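Local coordinates for ferredoxin-NADP reductase (Neisseria gonorrhoeae MIA_2011_03-10, PDB 5TR9), which binds FAD and probably passes electrons between NADP(H) and ferredoxin, at residues Thr18-Leu23 / Ile102-Asn107; Ile37-Ser42 / Asp75-Phe80. All coordinates share one frame; numbering follows the deposited sequence. Where two conformers were deposited one is given.

How the contacts relate
The chain enters along strand 17-27, which supplies the first half of contact 1. Its next neighbour in the sheet, strand 32-38, follows directly and leads into the first half of contact 2. Two further strands, 50-57 and 60-67, come before strand 76-82, whose start closes contact 2. The chain then runs through helix 88-95 to strand 101-105, where contact 1 closes. Contact 2 is therefore nested within the longer loop of contact 1. The centres lie about 8 Å apart. S38 OG joins them, with probable hydrogen bonds to E20 OE1 and K21 N. Contact 1 pairs strand 101-105 with 17-27 and contact 2 pairs 32-38 with 76-82, in one antiparallel sheet of the FAD-binding domain.

Contact 1 of 2, residues Thr18-Leu23 / Ile102-Asn107; sequences TEEKIL and ILLDKN
T18 OG1 is gripped from two sides. It donates to E20 OE2 at 2.6 Å; OE2 accepts on its anti lone pair. OG1 also accepts a hydrogen bond from a water. The same water donates to L104 O, which also accepts from T18 N at 3.0 Å. The water thus links the T18 hydroxyl to the same oxygen that T18 N holds. OG1 sits between the backbone N and the carbonyl carbon (chi1 62°), and CG2 meets K106 CE. T18 with L104 and E20 with I102 are antiparallel hydrogen-bonded pairs. E20 N to I102 O is short, 2.7 Å, and I102 N bonds back to E20 O. E19 and L103 form the non-hydrogen-bonded pair between them, and their side chains lie side by side, with E19 CG 3.9 Å from L103 CD2. E20 CG, beside the backbone N (chi1 -58°), rests 3.9 Å from L104 CB. The I22 side chain crosses that of I102 at about a right angle, with I22 CD1 3.7 Å from I102 CG2. E19 OE2 bonds to Y56 OH and E20 OE1 to S38 OG. Strand 101-105 lies between 17-27 and 50-57 in the antiparallel sheet. I102 touches F55, L103 reaches F61 and W63 of strand 60-67, and L104 packs on L77 and Y79 of strand 76-82.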
loop_
_atom_site.group_PDB
_atom_site.type_symbol
_atom_site.label_atom_id
_atom_site.label_comp_id
_atom_site.label_asym_id
_atom_site.label_seq_id
_atom_site.Cartn_x
_atom_site.Cartn_y
_atom_site.Cartn_z
ATOM N N THR A 18 -18.304 13.930 -4.941
ATOM C CA THR A 18 -18.825 13.964 -6.299
ATOM C C THR A 18 -19.301 12.574 -6.710
ATOM O O THR A 18 -18.877 11.551 -6.156
ATOM C CB THR A 18 -17.779 14.457 -7.305
ATOM O OG1 THR A 18 -16.659 13.557 -7.314
ATOM C CG2 THR A 18 -17.310 15.853 -6.940
ATOM N N GLU A 19 -20.210 12.558 -7.682
ATOM C CA GLU A 19 -20.688 11.320 -8.285
ATOM C C GLU A 19 -19.757 10.964 -9.439
ATOM O O GLU A 19 -19.641 11.727 -10.408
ATOM C CB GLU A 19 -22.126 11.475 -8.774
ATOM C CG GLU A 19 -23.146 11.719 -7.668
ATOM C CD GLU A 19 -24.579 11.756 -8.180
ATOM O OE1 GLU A 19 -24.787 11.728 -9.412
ATOM O OE2 GLU A 19 -25.504 11.811 -7.348
ATOM N N GLU A 20 -19.087 9.828 -9.325
ATOM C CA GLU A 20 -18.204 9.325 -10.363
ATOM C C GLU A 20 -18.778 8.035 -10.945
ATOM O O GLU A 20 -19.854 7.571 -10.555
ATOM C CB GLU A 20 -16.796 9.121 -9.800
ATOM C CG GLU A 20 -16.184 10.403 -9.218
ATOM C CD GLU A 20 -16.158 11.556 -10.210
ATOM O OE1 GLU A 20 -15.942 11.311 -11.418
ATOM O OE2 GLU A 20 -16.360 12.717 -9.781
ATOM N N LYS A 21 -18.059 7.455 -11.905
ATOM C CA LYS A 21 -18.496 6.237 -12.580
ATOM C C LYS A 21 -17.451 5.144 -12.417
ATOM O O LYS A 21 -16.248 5.409 -12.505
ATOM C CB LYS A 21 -18.718 6.483 -14.080
ATOM C CG LYS A 21 -19.815 7.482 -14.416
ATOM C CD LYS A 21 -21.163 6.815 -14.436
ATOM C CE LYS A 21 -22.200 7.691 -15.137
ATOM N NZ LYS A 21 -22.365 9.004 -14.452
ATOM N N ILE A 22 -17.916 3.910 -12.197
ATOM C CA ILE A 22 -17.035 2.750 -12.317
ATOM C C ILE A 22 -16.639 2.600 -13.778
ATOM O O ILE A 22 -17.499 2.545 -14.661
ATOM C CB ILE A 22 -17.728 1.473 -11.815
ATOM C CG1 ILE A 22 -18.145 1.587 -10.344
ATOM C CG2 ILE A 22 -16.836 0.242 -12.068
ATOM C CD1 ILE A 22 -16.993 1.770 -9.393
ATOM N N LEU A 23 -15.334 2.528 -14.042
ATOM C CA LEU A 23 -14.875 2.339 -15.412
ATOM C C LEU A 23 -14.660 0.867 -15.745
ATOM O O LEU A 23 -15.019 0.425 -16.843
ATOM C CB LEU A 23 -13.589 3.135 -15.654
ATOM C CG LEU A 23 -13.723 4.639 -15.367
ATOM C CD1 LEU A 23 -12.400 5.339 -15.607
ATOM C CD2 LEU A 23 -14.804 5.267 -16.213
ATOM N N ILE A 102 -20.428 5.651 -8.335
ATOM C CA ILE A 102 -19.699 5.531 -7.082
ATOM C C ILE A 102 -19.371 6.946 -6.628
ATOM O O ILE A 102 -19.169 7.846 -7.450
ATOM C CB ILE A 102 -18.434 4.648 -7.235
ATOM C CG1 ILE A 102 -17.780 4.367 -5.872
ATOM C CG2 ILE A 102 -17.414 5.287 -8.200
ATOM C CD1 ILE A 102 -16.770 3.214 -5.909
ATOM N N LEU A 103 -19.373 7.154 -5.314
ATOM C CA LEU A 103 -19.182 8.479 -4.735
ATOM C C LEU A 103 -17.735 8.637 -4.290
ATOM O O LEU A 103 -17.160 7.719 -3.701
ATOM C CB LEU A 103 -20.115 8.692 -3.542
ATOM C CG LEU A 103 -21.587 8.338 -3.770
ATOM C CD1 LEU A 103 -22.384 8.692 -2.532
ATOM C CD2 LEU A 103 -22.118 9.062 -4.984
ATOM N N LEU A 104 -17.154 9.807 -4.576
ATOM C CA LEU A 104 -15.758 10.103 -4.256
ATOM C C LEU A 104 -15.710 11.325 -3.348
ATOM O O LEU A 104 -16.029 12.435 -3.782
ATOM C CB LEU A 104 -14.952 10.343 -5.534
ATOM C CG LEU A 104 -13.491 10.775 -5.371
ATOM C CD1 LEU A 104 -12.666 9.685 -4.703
ATOM C CD2 LEU A 104 -12.929 11.142 -6.733
ATOM N N ASP A 105 -15.306 11.126 -2.094
ATOM C CA ASP A 105 -15.094 12.258 -1.197
ATOM C C ASP A 105 -14.075 13.204 -1.818
ATOM O O ASP A 105 -13.091 12.763 -2.416
ATOM C CB ASP A 105 -14.612 11.753 0.168
ATOM C CG ASP A 105 -14.566 12.839 1.220
ATOM O OD1 ASP A 105 -13.760 13.782 1.094
ATOM O OD2 ASP A 105 -15.358 12.758 2.185
ATOM N N LYS A 106 -14.328 14.512 -1.706
ATOM C CA LYS A 106 -13.475 15.488 -2.383
ATOM C C LYS A 106 -12.069 15.558 -1.790
ATOM O O LYS A 106 -11.163 16.093 -2.440
ATOM C CB LYS A 106 -14.126 16.875 -2.358
ATOM C CG LYS A 106 -15.334 16.990 -3.274
ATOM C CD LYS A 106 -15.939 18.381 -3.259
ATOM C CE LYS A 106 -17.114 18.444 -4.218
ATOM N NZ LYS A 106 -17.826 19.754 -4.138
ATOM N N ASN A 107 -11.855 15.023 -0.593
ATOM C CA ASN A 107 -10.578 15.156 0.093
ATOM C C ASN A 107 -9.866 13.813 0.174
ATOM O O ASN A 107 -10.475 12.802 0.546
ATOM C CB ASN A 107 -10.770 15.716 1.499
ATOM C CG ASN A 107 -9.453 15.908 2.233
ATOM O OD1 ASN A 107 -8.620 16.727 1.834
ATOM N ND2 ASN A 107 -9.258 15.150 3.310
HETATM O O HOH W 1 -14.569 14.220 -5.624
#

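Contact 2 of 2, residues Ile37-Ser42 / Asp75-Phe80; sequences ISRPES and DTLEYF. With FAD (flavin-adenine dinucleotide), chain C.
I37 and L77 form an antiparallel hydrogen-bonded pair, with I37 N to L77 O at 2.8 Å and L77 N to I37 O at 3.1 Å, the latter almost straight at 178°. Farther along, a water links the two segments. It accepts from R39 N and donates to D75 O, each at 2.8 Å. I37 CG1 lies between the backbone N and the carbonyl carbon (chi1 71°) and meets L77 CB at 3.8 Å. Its CD1 goes on to the edge of the Y79 ring, 3.8 Å from CE2, near the ring plane. R39 has CG anti to the backbone N (chi1 -180°), and its chain is extended as far as NE. It crosses L77 at about a right angle. R39 CG is 3.9 Å from L77 CG, and CB packs on T76 CA. L77 CD2 lies over one face of the guanidinium. That group is held by backbone oxygens: NH1 bonds to E72 O and NH2 to Y43 O. Y79 OH is bonded to S51 OG. I37 also touches I102 of strand 101-105. At the far end of the second segment F80 O accepts from FAD N3 at 2.8 Å, and the F80 ring meets F165 edge-to-face. This backbone bond to the flavin comes from a strand of the six-stranded antiparallel beta-barrel that makes up the FR-type FAD-binding domain of the ferredoxin-NADP reductase family.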
loop_
_atom_site.group_PDB
_atom_site.type_symbol
_atom_site.label_atom_id
_atom_site.label_comp_id
_atom_site.label_asym_id
_atom_site.label_seq_id
_atom_site.Cartn_x
_atom_site.Cartn_y
_atom_site.Cartn_z
ATOM N N ILE A 37 -12.069 4.242 -11.445
ATOM C CA ILE A 37 -13.215 5.139 -11.475
ATOM C C ILE A 37 -12.795 6.433 -12.160
ATOM O O ILE A 37 -11.606 6.753 -12.269
ATOM C CB ILE A 37 -13.773 5.427 -10.064
ATOM C CG1 ILE A 37 -12.810 6.318 -9.269
ATOM C CG2 ILE A 37 -14.019 4.125 -9.284
ATOM C CD1 ILE A 37 -13.358 6.715 -7.900
ATOM N N SER A 38 -13.789 7.175 -12.643
ATOM C CA SER A 38 -13.500 8.476 -13.235
ATOM C C SER A 38 -12.944 9.424 -12.178
ATOM O O SER A 38 -13.271 9.332 -10.985
ATOM C CB SER A 38 -14.751 9.070 -13.894
ATOM O OG SER A 38 -15.855 9.127 -13.003
ATOM N N ARG A 39 -12.070 10.319 -12.630
ATOM C CA ARG A 39 -11.336 11.231 -11.758
ATOM C C ARG A 39 -11.705 12.657 -12.120
ATOM O O ARG A 39 -11.414 13.098 -13.250
ATOM C CB ARG A 39 -9.823 11.031 -11.892
ATOM C CG ARG A 39 -9.046 11.968 -10.989
ATOM C CD ARG A 39 -7.554 11.799 -11.159
ATOM N NE ARG A 39 -6.846 12.678 -10.235
ATOM C CZ ARG A 39 -5.535 12.651 -10.071
ATOM N NH1 ARG A 39 -4.818 11.806 -10.793
ATOM N NH2 ARG A 39 -4.947 13.473 -9.205
ATOM N N PRO A 40 -12.337 13.414 -11.231
ATOM C CA PRO A 40 -12.625 14.809 -11.559
ATOM C C PRO A 40 -11.343 15.612 -11.661
ATOM O O PRO A 40 -10.324 15.298 -11.035
ATOM C CB PRO A 40 -13.510 15.287 -10.399
ATOM C CG PRO A 40 -13.309 14.341 -9.313
ATOM C CD PRO A 40 -12.846 13.033 -9.903
ATOM N N GLU A 41 -11.412 16.646 -12.501
ATOM C CA GLU A 41 -10.288 17.538 -12.734
ATOM C C GLU A 41 -9.747 18.115 -11.436
ATOM O O GLU A 41 -8.539 18.334 -11.309
ATOM C CB GLU A 41 -10.749 18.656 -13.673
ATOM C CG GLU A 41 -9.671 19.379 -14.430
ATOM C CD GLU A 41 -10.252 20.408 -15.390
ATOM O OE1 GLU A 41 -10.578 21.533 -14.947
ATOM O OE2 GLU A 41 -10.401 20.083 -16.587
ATOM N N SER A 42 -10.619 18.347 -10.459
ATOM C CA SER A 42 -10.244 18.998 -9.213
ATOM C C SER A 42 -9.678 18.047 -8.165
ATOM O O SER A 42 -9.261 18.515 -7.102
ATOM C CB SER A 42 -11.453 19.721 -8.617
ATOM O OG SER A 42 -12.461 18.790 -8.262
ATOM N N ASP A 75 -5.042 9.647 -15.383
ATOM C CA ASP A 75 -6.291 10.294 -15.763
ATOM C C ASP A 75 -7.519 9.569 -15.233
ATOM O O ASP A 75 -8.641 9.883 -15.650
ATOM C CB ASP A 75 -6.382 10.401 -17.281
ATOM C CG ASP A 75 -5.363 11.353 -17.852
ATOM O OD1 ASP A 75 -4.742 12.095 -17.059
ATOM O OD2 ASP A 75 -5.185 11.354 -19.085
ATOM N N THR A 76 -7.319 8.599 -14.347
ATOM C CA THR A 76 -8.354 7.851 -13.657
ATOM C C THR A 76 -7.820 7.585 -12.260
ATOM O O THR A 76 -6.650 7.844 -11.974
ATOM C CB THR A 76 -8.664 6.527 -14.360
ATOM O OG1 THR A 76 -7.439 5.800 -14.550
ATOM C CG2 THR A 76 -9.323 6.779 -15.717
ATOM N N LEU A 77 -8.681 7.062 -11.389
ATOM C CA LEU A 77 -8.282 6.611 -10.061
ATOM C C LEU A 77 -8.455 5.103 -9.987
ATOM O O LEU A 77 -9.521 4.589 -10.322
ATOM C CB LEU A 77 -9.125 7.279 -8.974
ATOM C CG LEU A 77 -8.879 8.778 -8.810
ATOM C CD1 LEU A 77 -10.082 9.427 -8.110
ATOM C CD2 LEU A 77 -7.584 9.013 -8.026
ATOM N N GLU A 78 -7.420 4.399 -9.537
ATOM C CA GLU A 78 -7.483 2.955 -9.402
ATOM C C GLU A 78 -7.307 2.556 -7.943
ATOM O O GLU A 78 -6.584 3.208 -7.183
ATOM C CB GLU A 78 -6.417 2.280 -10.274
ATOM C CG GLU A 78 -6.579 0.782 -10.388
ATOM C CD GLU A 78 -5.637 0.156 -11.398
ATOM O OE1 GLU A 78 -5.456 0.716 -12.512
ATOM O OE2 GLU A 78 -5.096 -0.922 -11.086
ATOM N N TYR A 79 -7.975 1.461 -7.567
ATOM C CA TYR A 79 -7.973 0.950 -6.201
ATOM C C TYR A 79 -7.814 -0.564 -6.233
ATOM O O TYR A 79 -8.101 -1.218 -7.243
ATOM C CB TYR A 79 -9.263 1.338 -5.451
ATOM C CG TYR A 79 -9.479 2.833 -5.431
ATOM C CD1 TYR A 79 -8.871 3.626 -4.465
ATOM C CD2 TYR A 79 -10.248 3.461 -6.421
ATOM C CE1 TYR A 79 -9.042 5.009 -4.460
ATOM C CE2 TYR A 79 -10.424 4.841 -6.429
ATOM C CZ TYR A 79 -9.819 5.609 -5.446
ATOM O OH TYR A 79 -10.005 6.978 -5.473
ATOM N N PHE A 80 -7.306 -1.105 -5.121
ATOM C CA PHE A 80 -7.111 -2.541 -4.912
ATOM C C PHE A 80 -7.911 -2.937 -3.680
ATOM O O PHE A 80 -7.632 -2.447 -2.582
ATOM C CB PHE A 80 -5.614 -2.852 -4.721
ATOM C CG PHE A 80 -5.311 -4.250 -4.219
ATOM C CD1 PHE A 80 -6.063 -5.341 -4.617
ATOM C CD2 PHE A 80 -4.212 -4.468 -3.381
ATOM C CE1 PHE A 80 -5.766 -6.626 -4.153
ATOM C CE2 PHE A 80 -3.891 -5.748 -2.940
ATOM C CZ PHE A 80 -4.666 -6.825 -3.318
HETATM P PA FAD C . -15.897 -4.017 6.861
HETATM O O1A FAD C . -17.183 -3.967 7.618
HETATM O O2A FAD C . -15.221 -2.677 6.595
HETATM O O5B FAD C . -14.828 -4.897 7.584
HETATM C C5B FAD C . -15.151 -6.207 8.090
HETATM C C4B FAD C . -13.864 -6.817 8.590
HETATM O O4B FAD C . -13.056 -7.191 7.456
HETATM C C3B FAD C . -12.974 -5.879 9.392
HETATM O O3B FAD C . -13.341 -5.842 10.767
HETATM C C2B FAD C . -11.590 -6.503 9.209
HETATM O O2B FAD C . -11.385 -7.590 10.106
HETATM C C1B FAD C . -11.682 -7.072 7.793
HETATM N N9A FAD C . -11.044 -6.270 6.759
HETATM C C8A FAD C . -11.476 -5.080 6.239
HETATM N N7A FAD C . -10.716 -4.616 5.272
HETATM C C5A FAD C . -9.729 -5.581 5.141
HETATM C C6A FAD C . -8.616 -5.683 4.288
HETATM N N6A FAD C . -8.300 -4.759 3.374
HETATM N N1A FAD C . -7.819 -6.769 4.422
HETATM C C2A FAD C . -8.137 -7.692 5.337
HETATM N N3A FAD C . -9.160 -7.701 6.198
HETATM C C4A FAD C . -9.928 -6.614 6.040
HETATM N N1 FAD C . -9.308 -2.115 2.055
HETATM C C2 FAD C . -8.859 -2.557 0.846
HETATM O O2 FAD C . -9.282 -3.613 0.351
HETATM N N3 FAD C . -7.891 -1.819 0.173
HETATM C C4 FAD C . -7.316 -0.639 0.619
HETATM O O4 FAD C . -6.475 -0.055 -0.065
HETATM C C4X FAD C . -7.813 -0.183 1.894
HETATM N N5 FAD C . -7.303 0.924 2.404
HETATM C C5X FAD C . -7.786 1.354 3.625
HETATM C C6 FAD C . -7.262 2.526 4.177
HETATM C C7 FAD C . -7.711 3.002 5.403
HETATM C C7M FAD C . -7.138 4.278 5.963
HETATM C C8 FAD C . -8.715 2.304 6.093
HETATM C C8M FAD C . -9.224 2.805 7.422
HETATM C C9 FAD C . -9.234 1.130 5.549
HETATM C C9A FAD C . -8.785 0.653 4.322
HETATM N N10 FAD C . -9.261 -0.555 3.758
HETATM C C10 FAD C . -8.819 -0.981 2.536
HETATM C "C1'" FAD C . -10.395 -1.268 4.349
HETATM C "C2'" FAD C . -11.695 -0.823 3.653
HETATM O "O2'" FAD C . -12.047 0.519 4.000
HETATM C "C3'" FAD C . -12.862 -1.755 3.988
HETATM O "O3'" FAD C . -12.922 -1.957 5.395
HETATM C "C4'" FAD C . -12.862 -3.058 3.186
HETATM O "O4'" FAD C . -13.094 -2.750 1.809
HETATM C "C5'" FAD C . -13.913 -4.043 3.653
HETATM O "O5'" FAD C . -15.196 -3.389 3.668
HETATM P P FAD C . -16.506 -4.188 4.068
HETATM O O1P FAD C . -16.729 -5.338 3.095
HETATM O O2P FAD C . -17.599 -3.192 4.245
HETATM O O3P FAD C . -16.095 -4.799 5.496
HETATM O O HOH W 2 -11.413 10.339 -15.335
#